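Local structure of sugar-phosphate aldolase (Thermotoga maritima, 1PVT) at residues E5-I10 with S77-L82; K12-L17 with R70-D75; H83-P86 with Y90-L93. The protein belongs to the class II aldolase and adducin family and has an AraD-like alpha/beta fold. All coordinates share one frame; numbering follows the deposited sequence.

Interaction 1 (E5-I10 with S77-L82)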
ATOM      1  N   GLU A   5      14.361 -11.334   6.603  1.00 86.26           N
ATOM      2  CA  GLU A   5      13.256 -12.278   6.400  1.00 83.41           C
ATOM      3  C   GLU A   5      12.046 -11.480   5.900  1.00 79.75           C
ATOM      4  O   GLU A   5      11.331 -11.911   4.992  1.00 79.46           O
ATOM      5  CB  GLU A   5      12.911 -12.981   7.724  1.00 86.73           C
ATOM      6  CG  GLU A   5      11.646 -13.855   7.690  1.00 91.31           C
ATOM      7  CD  GLU A   5      11.271 -14.460   9.058  1.00 93.93           C
ATOM      8  OE1 GLU A   5      12.049 -15.289   9.590  1.00 95.38           O
ATOM      9  OE2 GLU A   5      10.193 -14.109   9.600  1.00 94.72           O
ATOM     10  N   THR A   6      11.829 -10.316   6.512  1.00 74.77           N
ATOM     11  CA  THR A   6      10.744  -9.418   6.147  1.00 69.52           C
ATOM     12  C   THR A   6      10.796  -9.237   4.632  1.00 66.47           C
ATOM     13  O   THR A   6       9.758  -9.207   3.952  1.00 64.75           O
ATOM     14  CB  THR A   6      10.922  -8.049   6.853  1.00 69.36           C
ATOM     15  OG1 THR A   6      10.630  -8.185   8.250  1.00 69.42           O
ATOM     16  CG2 THR A   6      10.004  -7.012   6.265  1.00 69.33           C
ATOM     17  N   ILE A   7      12.025  -9.131   4.121  1.00 63.80           N
ATOM     18  CA  ILE A   7      12.297  -8.968   2.692  1.00 60.88           C
ATOM     19  C   ILE A   7      11.659 -10.085   1.899  1.00 60.70           C
ATOM     20  O   ILE A   7      10.993  -9.847   0.892  1.00 60.71           O
ATOM     21  CB  ILE A   7      13.795  -9.019   2.396  1.00 59.40           C
ATOM     22  CG1 ILE A   7      14.525  -7.964   3.217  1.00 58.31           C
ATOM     23  CG2 ILE A   7      14.024  -8.837   0.920  1.00 59.13           C
ATOM     24  CD1 ILE A   7      13.884  -6.611   3.171  1.00 57.38           C
ATOM     25  N   ARG A   8      11.900 -11.310   2.349  1.00 60.47           N
ATOM     26  CA  ARG A   8      11.337 -12.481   1.707  1.00 60.91           C
ATOM     27  C   ARG A   8       9.820 -12.370   1.751  1.00 59.25           C
ATOM     28  O   ARG A   8       9.140 -12.723   0.791  1.00 59.91           O
ATOM     29  CB  ARG A   8      11.810 -13.754   2.426  1.00 63.01           C
ATOM     30  CG  ARG A   8      13.228 -14.168   2.046  1.00 68.80           C
ATOM     31  CD  ARG A   8      13.975 -14.846   3.189  1.00 73.87           C
ATOM     32  NE  ARG A   8      15.371 -15.137   2.837  1.00 79.77           N
ATOM     33  CZ  ARG A   8      16.370 -15.244   3.718  1.00 82.43           C
ATOM     34  NH1 ARG A   8      16.139 -15.079   5.019  1.00 82.57           N
ATOM     35  NH2 ARG A   8      17.605 -15.531   3.305  1.00 84.02           N
ATOM     36  N   GLU A   9       9.296 -11.850   2.858  1.00 58.39           N
ATOM     37  CA  GLU A   9       7.854 -11.702   3.032  1.00 57.36           C
ATOM     38  C   GLU A   9       7.307 -10.708   2.034  1.00 54.20           C
ATOM     39  O   GLU A   9       6.174 -10.824   1.564  1.00 52.92           O
ATOM     40  CB  GLU A   9       7.530 -11.230   4.443  1.00 61.14           C
ATOM     41  CG  GLU A   9       6.252 -11.841   4.982  1.00 67.01           C
ATOM     42  CD  GLU A   9       5.617 -10.996   6.076  1.00 71.09           C
ATOM     43  OE1 GLU A   9       6.343 -10.635   7.044  1.00 71.98           O
ATOM     44  OE2 GLU A   9       4.393 -10.701   5.960  1.00 71.43           O
ATOM     45  N   ILE A  10       8.123  -9.715   1.727  1.00 51.54           N
ATOM     46  CA  ILE A  10       7.742  -8.711   0.759  1.00 49.28           C
ATOM     47  C   ILE A  10       7.844  -9.296  -0.642  1.00 47.57           C
ATOM     48  O   ILE A  10       6.934  -9.135  -1.454  1.00 47.92           O
ATOM     49  CB  ILE A  10       8.660  -7.485   0.848  1.00 49.69           C
ATOM     50  CG1 ILE A  10       8.278  -6.671   2.090  1.00 51.19           C
ATOM     51  CG2 ILE A  10       8.598  -6.662  -0.465  1.00 47.82           C
ATOM     52  CD1 ILE A  10       9.027  -5.341   2.224  1.00 51.81           C
ATOM     53  N   SER A  77      17.276  -6.442  -4.748  1.00 53.41           N
ATOM     54  CA  SER A  77      18.022  -5.205  -4.879  1.00 51.97           C
ATOM     55  C   SER A  77      16.999  -4.148  -5.245  1.00 52.10           C
ATOM     56  O   SER A  77      17.297  -2.960  -5.247  1.00 51.28           O
ATOM     57  CB  SER A  77      19.025  -5.294  -6.007  1.00 50.06           C
ATOM     58  OG  SER A  77      18.369  -4.987  -7.216  1.00 49.95           O
ATOM     59  N   LYS A  78      15.794  -4.599  -5.586  1.00 52.28           N
ATOM     60  CA  LYS A  78      14.704  -3.700  -5.958  1.00 51.73           C
ATOM     61  C   LYS A  78      13.928  -3.265  -4.717  1.00 52.00           C
ATOM     62  O   LYS A  78      12.873  -2.649  -4.831  1.00 51.89           O
ATOM     63  CB  LYS A  78      13.733  -4.389  -6.917  1.00 50.69           C
ATOM     64  CG  LYS A  78      14.358  -4.974  -8.168  1.00 52.01           C
ATOM     65  CD  LYS A  78      14.637  -3.925  -9.237  1.00 52.67           C
ATOM     66  CE  LYS A  78      15.088  -4.572 -10.556  1.00 53.52           C
ATOM     67  NZ  LYS A  78      15.157  -3.599 -11.691  1.00 54.34           N
ATOM     68  N   ILE A  79      14.432  -3.604  -3.534  1.00 52.77           N
ATOM     69  CA  ILE A  79      13.768  -3.218  -2.287  1.00 53.23           C
ATOM     70  C   ILE A  79      14.705  -2.340  -1.471  1.00 53.52           C
ATOM     71  O   ILE A  79      15.861  -2.697  -1.264  1.00 53.84           O
ATOM     72  CB  ILE A  79      13.384  -4.452  -1.439  1.00 53.43           C
ATOM     73  CG1 ILE A  79      12.336  -5.291  -2.186  1.00 52.57           C
ATOM     74  CG2 ILE A  79      12.873  -4.001  -0.063  1.00 53.12           C
ATOM     75  CD1 ILE A  79      11.879  -6.531  -1.444  1.00 51.60           C
ATOM     76  N   CYS A  80      14.205  -1.196  -1.008  1.00 54.23           N
ATOM     77  CA  CYS A  80      15.023  -0.267  -0.231  1.00 53.57           C
ATOM     78  C   CYS A  80      14.788  -0.306   1.271  1.00 53.15           C
ATOM     79  O   CYS A  80      13.650  -0.314   1.744  1.00 52.01           O
ATOM     80  CB  CYS A  80      14.819   1.174  -0.723  1.00 52.79           C
ATOM     81  SG  CYS A  80      15.458   1.544  -2.376  1.00 54.01           S
ATOM     82  N   LEU A  81      15.891  -0.356   2.010  1.00 54.02           N
ATOM     83  CA  LEU A  81      15.845  -0.320   3.461  1.00 55.42           C
ATOM     84  C   LEU A  81      16.270   1.103   3.741  1.00 56.14           C
ATOM     85  O   LEU A  81      17.317   1.548   3.279  1.00 55.10           O
ATOM     86  CB  LEU A  81      16.853  -1.266   4.099  1.00 54.42           C
ATOM     87  CG  LEU A  81      17.017  -0.930   5.585  1.00 53.81           C
ATOM     88  CD1 LEU A  81      15.696  -1.088   6.318  1.00 53.73           C
ATOM     89  CD2 LEU A  81      18.059  -1.834   6.191  1.00 54.55           C
ATOM     90  N   LEU A  82      15.460   1.825   4.492  1.00 57.15           N
ATOM     91  CA  LEU A  82      15.791   3.205   4.753  1.00 58.32           C
ATOM     92  C   LEU A  82      15.688   3.582   6.205  1.00 60.00           C
ATOM     93  O   LEU A  82      14.916   2.995   6.966  1.00 60.89           O
ATOM     94  CB  LEU A  82      14.857   4.103   3.963  1.00 57.10           C
ATOM     95  CG  LEU A  82      14.733   3.784   2.481  1.00 56.42           C
ATOM     96  CD1 LEU A  82      13.616   4.635   1.913  1.00 54.51           C
ATOM     97  CD2 LEU A  82      16.064   4.036   1.763  1.00 55.43           C
TER
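I79 meets segment 5-10 chiefly through its CD1 methyl, which is set between I7 and I10. CD1 lies 3.4 Å from CG2 of I10 and 3.9 Å from CG2 of I7, and the angle I7 CG2–I79 CD1–I10 CG2 is about 109°, so the two branches reach that methyl from clearly different directions. The CG2 methyls of I7 and I10, three residues apart and on the same side of the helix, are 6.0 Å from each other. The side chain of I79 reaches them because it is fully extended: CD1 is anti to CA (chi2 180°), which carries it well out from the strand backbone.

The two helical partners present themselves differently. I10 already aims its CB at the strand, and its beta branch meets I79 at a slant. The CB of I7 is directed along the side of the contact, and its CG2, held anti to the backbone N by a chi1 of -56°, makes the closest approach, while I7 CD1 is 4.3 Å from I79 CG2; I7 and I79 consequently run antiparallel and offset, one passing the other. No hydrogen bond joins the segments, and their backbones stay apart, with I7 CA 7.7 Å from I79 CA. The evidence is therefore for purely apolar packing of buried side chains. Within the helix, I10 N bonds to T6 O at 2.8 Å.

The contact belongs to the alpha/beta layering of the fold, helix 2-19 lying against one side of the mixed sheet. L61 of strand 58-63 touches both I7 and I79, I10 extends onto I30 and V32 of strand 28-34, and strand 79-84 is itself bonded to strand 58-63 through C80 with I62 and L82 with L60.

Interaction 2 (K12-L17 with R70-D75)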
ATOM      1  N   LYS A  12       7.692 -12.375  -1.592  1.00 42.68           N
ATOM      2  CA  LYS A  12       6.637 -13.355  -1.794  1.00 42.90           C
ATOM      3  C   LYS A  12       5.349 -12.646  -2.219  1.00 40.98           C
ATOM      4  O   LYS A  12       4.676 -13.082  -3.149  1.00 42.20           O
ATOM      5  CB  LYS A  12       6.419 -14.162  -0.514  1.00 46.38           C
ATOM      6  CG  LYS A  12       5.276 -15.161  -0.594  1.00 51.86           C
ATOM      7  CD  LYS A  12       5.242 -16.094   0.620  1.00 55.28           C
ATOM      8  CE  LYS A  12       3.986 -16.983   0.616  1.00 57.82           C
ATOM      9  NZ  LYS A  12       3.883 -17.851  -0.600  1.00 60.05           N
ATOM     10  N   VAL A  13       5.014 -11.547  -1.551  1.00 39.65           N
ATOM     11  CA  VAL A  13       3.810 -10.777  -1.890  1.00 37.06           C
ATOM     12  C   VAL A  13       3.908 -10.170  -3.297  1.00 35.29           C
ATOM     13  O   VAL A  13       2.920 -10.130  -4.033  1.00 33.90           O
ATOM     14  CB  VAL A  13       3.558  -9.644  -0.846  1.00 37.15           C
ATOM     15  CG1 VAL A  13       2.576  -8.599  -1.403  1.00 35.46           C
ATOM     16  CG2 VAL A  13       3.024 -10.252   0.458  1.00 32.63           C
ATOM     17  N   ALA A  14       5.097  -9.704  -3.660  1.00 33.08           N
ATOM     18  CA  ALA A  14       5.317  -9.119  -4.973  1.00 32.13           C
ATOM     19  C   ALA A  14       4.988 -10.164  -6.001  1.00 33.55           C
ATOM     20  O   ALA A  14       4.366  -9.872  -7.010  1.00 33.90           O
ATOM     21  CB  ALA A  14       6.746  -8.716  -5.128  1.00 30.58           C
ATOM     22  N   TYR A  15       5.417 -11.393  -5.742  1.00 35.84           N
ATOM     23  CA  TYR A  15       5.165 -12.491  -6.663  1.00 37.38           C
ATOM     24  C   TYR A  15       3.685 -12.730  -6.862  1.00 37.31           C
ATOM     25  O   TYR A  15       3.188 -12.693  -7.984  1.00 37.73           O
ATOM     26  CB  TYR A  15       5.781 -13.781  -6.154  1.00 40.19           C
ATOM     27  CG  TYR A  15       5.447 -14.946  -7.041  1.00 43.28           C
ATOM     28  CD1 TYR A  15       6.012 -15.056  -8.305  1.00 44.06           C
ATOM     29  CD2 TYR A  15       4.515 -15.908  -6.642  1.00 43.84           C
ATOM     30  CE1 TYR A  15       5.661 -16.088  -9.162  1.00 45.78           C
ATOM     31  CE2 TYR A  15       4.150 -16.948  -7.490  1.00 44.53           C
ATOM     32  CZ  TYR A  15       4.728 -17.032  -8.758  1.00 46.69           C
ATOM     33  OH  TYR A  15       4.366 -18.039  -9.637  1.00 47.47           O
ATOM     34  N   TRP A  16       2.976 -12.989  -5.774  1.00 37.42           N
ATOM     35  CA  TRP A  16       1.556 -13.242  -5.878  1.00 38.25           C
ATOM     36  C   TRP A  16       0.792 -12.119  -6.536  1.00 38.94           C
ATOM     37  O   TRP A  16      -0.189 -12.340  -7.243  1.00 40.36           O
ATOM     38  CB  TRP A  16       1.000 -13.549  -4.501  1.00 38.32           C
ATOM     39  CG  TRP A  16       1.313 -14.946  -4.176  1.00 39.56           C
ATOM     40  CD1 TRP A  16       2.376 -15.417  -3.455  1.00 39.08           C
ATOM     41  CD2 TRP A  16       0.659 -16.089  -4.726  1.00 40.25           C
ATOM     42  NE1 TRP A  16       2.431 -16.791  -3.533  1.00 38.80           N
ATOM     43  CE2 TRP A  16       1.388 -17.229  -4.310  1.00 39.53           C
ATOM     44  CE3 TRP A  16      -0.477 -16.260  -5.541  1.00 40.81           C
ATOM     45  CZ2 TRP A  16       1.019 -18.526  -4.681  1.00 40.27           C
ATOM     46  CZ3 TRP A  16      -0.842 -17.542  -5.909  1.00 41.72           C
ATOM     47  CH2 TRP A  16      -0.094 -18.663  -5.478  1.00 41.96           C
ATOM     48  N   LEU A  17       1.261 -10.908  -6.302  1.00 39.86           N
ATOM     49  CA  LEU A  17       0.670  -9.705  -6.871  1.00 39.94           C
ATOM     50  C   LEU A  17       0.757  -9.775  -8.411  1.00 39.81           C
ATOM     51  O   LEU A  17      -0.223  -9.509  -9.119  1.00 40.00           O
ATOM     52  CB  LEU A  17       1.455  -8.492  -6.346  1.00 39.44           C
ATOM     53  CG  LEU A  17       0.801  -7.290  -5.664  1.00 37.71           C
ATOM     54  CD1 LEU A  17      -0.498  -7.679  -5.020  1.00 38.55           C
ATOM     55  CD2 LEU A  17       1.760  -6.738  -4.620  1.00 37.05           C
ATOM     56  N   ARG A  70       6.875  -8.155 -10.718  1.00 42.68           N
ATOM     57  CA  ARG A  70       7.285  -9.391 -11.384  1.00 43.41           C
ATOM     58  C   ARG A  70       8.775  -9.504 -11.346  1.00 43.43           C
ATOM     59  O   ARG A  70       9.343 -10.476 -11.831  1.00 42.48           O
ATOM     60  CB  ARG A  70       6.802  -9.431 -12.834  1.00 44.00           C
ATOM     61  CG  ARG A  70       7.511  -8.479 -13.787  1.00 44.99           C
ATOM     62  CD  ARG A  70       7.113  -8.742 -15.250  1.00 43.96           C
ATOM     63  NE  ARG A  70       7.901  -7.942 -16.189  1.00 43.56           N
ATOM     64  CZ  ARG A  70       7.592  -6.703 -16.565  1.00 42.01           C
ATOM     65  NH1 ARG A  70       6.496  -6.121 -16.086  1.00 41.25           N
ATOM     66  NH2 ARG A  70       8.386  -6.042 -17.405  1.00 39.80           N
ATOM     67  N   GLU A  71       9.397  -8.492 -10.747  1.00 45.37           N
ATOM     68  CA  GLU A  71      10.844  -8.434 -10.618  1.00 46.36           C
ATOM     69  C   GLU A  71      11.318  -8.355  -9.168  1.00 45.70           C
ATOM     70  O   GLU A  71      12.267  -9.043  -8.793  1.00 47.43           O
ATOM     71  CB  GLU A  71      11.391  -7.242 -11.402  1.00 47.82           C
ATOM     72  CG  GLU A  71      10.952  -7.224 -12.858  1.00 50.69           C
ATOM     73  CD  GLU A  71      11.828  -6.337 -13.740  1.00 52.61           C
ATOM     74  OE1 GLU A  71      12.022  -5.142 -13.402  1.00 51.78           O
ATOM     75  OE2 GLU A  71      12.318  -6.845 -14.779  1.00 54.08           O
ATOM     76  N   VAL A  72      10.666  -7.541  -8.341  1.00 44.66           N
ATOM     77  CA  VAL A  72      11.117  -7.435  -6.967  1.00 43.47           C
ATOM     78  C   VAL A  72      10.958  -8.747  -6.217  1.00 44.90           C
ATOM     79  O   VAL A  72      11.558  -8.941  -5.158  1.00 45.63           O
ATOM     80  CB  VAL A  72      10.394  -6.301  -6.202  1.00 41.74           C
ATOM     81  CG1 VAL A  72       9.618  -5.432  -7.169  1.00 39.59           C
ATOM     82  CG2 VAL A  72       9.523  -6.880  -5.103  1.00 39.22           C
ATOM     83  N   TYR A  73      10.163  -9.663  -6.753  1.00 46.53           N
ATOM     84  CA  TYR A  73       9.995 -10.936  -6.062  1.00 49.14           C
ATOM     85  C   TYR A  73      11.217 -11.787  -6.339  1.00 50.37           C
ATOM     86  O   TYR A  73      11.477 -12.763  -5.644  1.00 51.90           O
ATOM     87  CB  TYR A  73       8.738 -11.668  -6.538  1.00 49.29           C
ATOM     88  CG  TYR A  73       8.965 -12.604  -7.702  1.00 48.86           C
ATOM     89  CD1 TYR A  73       9.526 -13.864  -7.514  1.00 47.59           C
ATOM     90  CD2 TYR A  73       8.646 -12.214  -8.995  1.00 49.18           C
ATOM     91  CE1 TYR A  73       9.770 -14.707  -8.586  1.00 47.62           C
ATOM     92  CE2 TYR A  73       8.882 -13.049 -10.074  1.00 48.89           C
ATOM     93  CZ  TYR A  73       9.449 -14.289  -9.867  1.00 48.05           C
ATOM     94  OH  TYR A  73       9.729 -15.079 -10.961  1.00 48.29           O
ATOM     95  N   GLU A  74      11.967 -11.408  -7.360  1.00 51.54           N
ATOM     96  CA  GLU A  74      13.163 -12.139  -7.736  1.00 54.04           C
ATOM     97  C   GLU A  74      14.454 -11.449  -7.309  1.00 55.52           C
ATOM     98  O   GLU A  74      15.394 -12.089  -6.840  1.00 55.15           O
ATOM     99  CB  GLU A  74      13.202 -12.319  -9.247  1.00 54.47           C
ATOM    100  CG  GLU A  74      12.617 -13.597  -9.748  1.00 55.65           C
ATOM    101  CD  GLU A  74      13.108 -13.901 -11.132  1.00 57.41           C
ATOM    102  OE1 GLU A  74      12.872 -13.074 -12.041  1.00 58.06           O
ATOM    103  OE2 GLU A  74      13.744 -14.960 -11.303  1.00 59.00           O
ATOM    104  N   ASP A  75      14.489 -10.137  -7.493  1.00 56.94           N
ATOM    105  CA  ASP A  75      15.659  -9.328  -7.188  1.00 58.24           C
ATOM    106  C   ASP A  75      15.414  -8.424  -5.980  1.00 58.26           C
ATOM    107  O   ASP A  75      14.724  -7.413  -6.087  1.00 58.69           O
ATOM    108  CB  ASP A  75      16.004  -8.507  -8.441  1.00 60.11           C
ATOM    109  CG  ASP A  75      17.216  -7.619  -8.259  1.00 62.74           C
ATOM    110  OD1 ASP A  75      18.101  -7.953  -7.438  1.00 65.50           O
ATOM    111  OD2 ASP A  75      17.291  -6.589  -8.963  1.00 64.45           O
TER
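Y15 overlaps the ring of Y73 with its CD1 atom, which stands 3.6 Å above the middle of that ring. The centroids are 4.9 Å apart and the planes meet at 66°, which defines a T-shaped (edge-to-face) pair in which Y15 supplies the edge and Y73 the face. The opposite face of Y73 is lined near its rim by CG of E74, so this ring has neighbours both above and below. The two tyrosines leave their backbones in the same direction, alongside each other, with Y15 CB 3.7 Å from Y73 CB. Y15 has CG anti to its own amide nitrogen (chi1 176°), which brings its CD1 edge over the face of Y73. Y15 CD2 in turn lies over one face of the W16 ring, toward its rim.

Here, on the outside of the alpha/beta fold, helix 2-19 packs against the short helix 69-72 and the turn that follows it, in the connection between neighbouring sheet strands 58-63 and 79-84. The backbones come near, with Y15 CA 5.1 Å from Y73 CA, and the small side chain of A14 is consistent with this closeness. A14 CB points at the other segment and touches V72 CG2 at 3.3 Å, a tight fit to be read with caution at 2.5 Å resolution, and it also lies 3.8 Å from Y73 CB. Q11 of helix 2-19 donates from NE2 to V72 O. In the turn, E71 O accepts from both E74 N and D75 N.

Interaction 3 (H83-P86 with Y90-L93)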
ATOM      1  N   HIS A  83      16.479   4.572   6.587  1.00 61.59           N
ATOM      2  CA  HIS A  83      16.429   5.079   7.940  1.00 63.42           C
ATOM      3  C   HIS A  83      15.860   6.484   7.770  1.00 63.76           C
ATOM      4  O   HIS A  83      16.455   7.339   7.093  1.00 62.36           O
ATOM      5  CB  HIS A  83      17.821   5.115   8.572  1.00 65.66           C
ATOM      6  CG  HIS A  83      17.812   5.500  10.020  1.00 68.32           C
ATOM      7  ND1 HIS A  83      16.916   4.969  10.925  1.00 69.55           N
ATOM      8  CD2 HIS A  83      18.584   6.365  10.719  1.00 68.70           C
ATOM      9  CE1 HIS A  83      17.137   5.491  12.118  1.00 69.45           C
ATOM     10  NE2 HIS A  83      18.143   6.341  12.021  1.00 69.45           N
ATOM     11  N   VAL A  84      14.683   6.697   8.354  1.00 65.17           N
ATOM     12  CA  VAL A  84      14.001   7.975   8.264  1.00 66.54           C
ATOM     13  C   VAL A  84      14.321   8.867   9.458  1.00 67.64           C
ATOM     14  O   VAL A  84      13.878   8.631  10.593  1.00 66.61           O
ATOM     15  CB  VAL A  84      12.475   7.767   8.137  1.00 66.36           C
ATOM     16  CG1 VAL A  84      11.761   9.099   8.092  1.00 66.91           C
ATOM     17  CG2 VAL A  84      12.174   6.987   6.867  1.00 65.61           C
ATOM     18  N   LEU A  85      15.122   9.889   9.173  1.00 69.23           N
ATOM     19  CA  LEU A  85      15.547  10.851  10.171  1.00 70.97           C
ATOM     20  C   LEU A  85      14.939  12.190   9.881  1.00 72.21           C
ATOM     21  O   LEU A  85      14.990  12.678   8.745  1.00 72.81           O
ATOM     22  CB  LEU A  85      17.065  10.995  10.170  1.00 69.94           C
ATOM     23  CG  LEU A  85      17.774   9.774  10.744  1.00 69.51           C
ATOM     24  CD1 LEU A  85      19.261   9.931  10.536  1.00 69.19           C
ATOM     25  CD2 LEU A  85      17.412   9.608  12.224  1.00 66.83           C
ATOM     26  N   PRO A  86      14.351  12.807  10.909  1.00 72.86           N
ATOM     27  CA  PRO A  86      13.733  14.118  10.738  1.00 72.36           C
ATOM     28  C   PRO A  86      14.684  14.993   9.943  1.00 71.91           C
ATOM     29  O   PRO A  86      15.836  14.624   9.682  1.00 71.19           O
ATOM     30  CB  PRO A  86      13.565  14.604  12.173  1.00 72.91           C
ATOM     31  CG  PRO A  86      13.312  13.327  12.927  1.00 74.18           C
ATOM     32  CD  PRO A  86      14.322  12.380  12.321  1.00 73.66           C
ATOM     33  N   TYR A  90      17.440  11.460   4.623  1.00 74.07           N
ATOM     34  CA  TYR A  90      17.158  10.072   4.924  1.00 73.55           C
ATOM     35  C   TYR A  90      18.320   9.339   4.281  1.00 73.41           C
ATOM     36  O   TYR A  90      18.883   9.816   3.284  1.00 71.80           O
ATOM     37  CB  TYR A  90      15.835   9.635   4.292  1.00 72.52           C
ATOM     38  CG  TYR A  90      15.880   9.421   2.790  1.00 71.44           C
ATOM     39  CD1 TYR A  90      16.319   8.207   2.248  1.00 70.46           C
ATOM     40  CD2 TYR A  90      15.433  10.409   1.914  1.00 70.76           C
ATOM     41  CE1 TYR A  90      16.300   7.977   0.871  1.00 69.74           C
ATOM     42  CE2 TYR A  90      15.408  10.190   0.532  1.00 70.67           C
ATOM     43  CZ  TYR A  90      15.840   8.971   0.017  1.00 70.22           C
ATOM     44  OH  TYR A  90      15.782   8.747  -1.345  1.00 68.95           O
ATOM     45  N   GLU A  91      18.680   8.192   4.841  1.00 74.03           N
ATOM     46  CA  GLU A  91      19.799   7.426   4.309  1.00 75.25           C
ATOM     47  C   GLU A  91      19.413   6.035   3.800  1.00 74.32           C
ATOM     48  O   GLU A  91      18.521   5.384   4.345  1.00 72.74           O
ATOM     49  CB  GLU A  91      20.893   7.338   5.377  1.00 77.10           C
ATOM     50  CG  GLU A  91      20.366   7.026   6.781  1.00 79.35           C
ATOM     51  CD  GLU A  91      21.429   7.184   7.872  1.00 80.64           C
ATOM     52  OE1 GLU A  91      21.190   6.718   9.015  1.00 79.63           O
ATOM     53  OE2 GLU A  91      22.496   7.781   7.585  1.00 80.81           O
ATOM     54  N   ILE A  92      20.083   5.598   2.739  1.00 74.42           N
ATOM     55  CA  ILE A  92      19.819   4.299   2.153  1.00 75.12           C
ATOM     56  C   ILE A  92      20.787   3.241   2.661  1.00 76.66           C
ATOM     57  O   ILE A  92      21.999   3.360   2.483  1.00 76.49           O
ATOM     58  CB  ILE A  92      19.932   4.358   0.639  1.00 74.40           C
ATOM     59  CG1 ILE A  92      18.880   5.322   0.094  1.00 74.24           C
ATOM     60  CG2 ILE A  92      19.779   2.965   0.056  1.00 73.01           C
ATOM     61  CD1 ILE A  92      18.941   5.513  -1.419  1.00 75.12           C
ATOM     62  N   LEU A  93      20.238   2.207   3.297  1.00 78.66           N
ATOM     63  CA  LEU A  93      21.019   1.087   3.834  1.00 80.00           C
ATOM     64  C   LEU A  93      21.107  -0.024   2.785  1.00 81.12           C
ATOM     65  O   LEU A  93      22.187  -0.565   2.533  1.00 81.75           O
ATOM     66  CB  LEU A  93      20.367   0.537   5.111  1.00 79.93           C
ATOM     67  CG  LEU A  93      20.630   1.230   6.456  1.00 79.82           C
ATOM     68  CD1 LEU A  93      20.290   2.710   6.368  1.00 80.13           C
ATOM     69  CD2 LEU A  93      19.810   0.549   7.552  1.00 78.98           C
TER
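The imidazole of H83 has the carboxylate of E91 at its edge, with OE1 near the ring plane and 3.1 Å from CD2, while the ring of Y59 stacks with it. Ring and carboxylate planes are 32° apart. H83 NE2 is 4.3 Å from E91 OE1, so the pair is edge contact through a ring carbon rather than a nitrogen–oxygen bond.

These residues face each other in the antiparallel beta hairpin of strands 79-84 and 89-92. H83 and E91 form a hydrogen-bonded pair: H83 N donates to E91 O at 3.1 Å and nearly straight (167°), and E91 N returns to H83 O at 3.3 Å, both donors lying in the carbonyl plane of their acceptors. Being paired, the side chains leave the same face of the sheet and run together, with H83 CB 3.7 Å from E91 CG. E91 has its CG between backbone N and carbonyl carbon (chi1 44°), and the extended chain beyond it brings the carboxylate alongside the imidazole.

L93 CD1 touches H83 CB at 4.1 Å, and L85 CD1 lies 4.0 Å from E91 OE1. On the other face of the sheet, the ring of Y90 meets F103 edge-to-face and also contacts Y49. Y90 CA makes a weak CA-H···O contact with H83 O, 3.6 Å away.

How the interactions relate
Interactions 1 and 3 are buried, whereas interaction 2 is only partly so and its tyrosines lie toward the surface. Helix 2-19 serves interactions 1 and 2, whose centres are about 10 Å apart: first against the sheet, then against the connection leading into strand 79-84. That strand is shared by interactions 1 and 3. The chemistry follows the place: aliphatic branches alone between helix and sheet, an aromatic pair with methyl packing between the helix and segment 70-75, and backbone hydrogen bonds plus a polar edge contact within the hairpin. L81 O and L93 N, 3.0 Å apart, probably bond, joining interaction 1 to interaction 3.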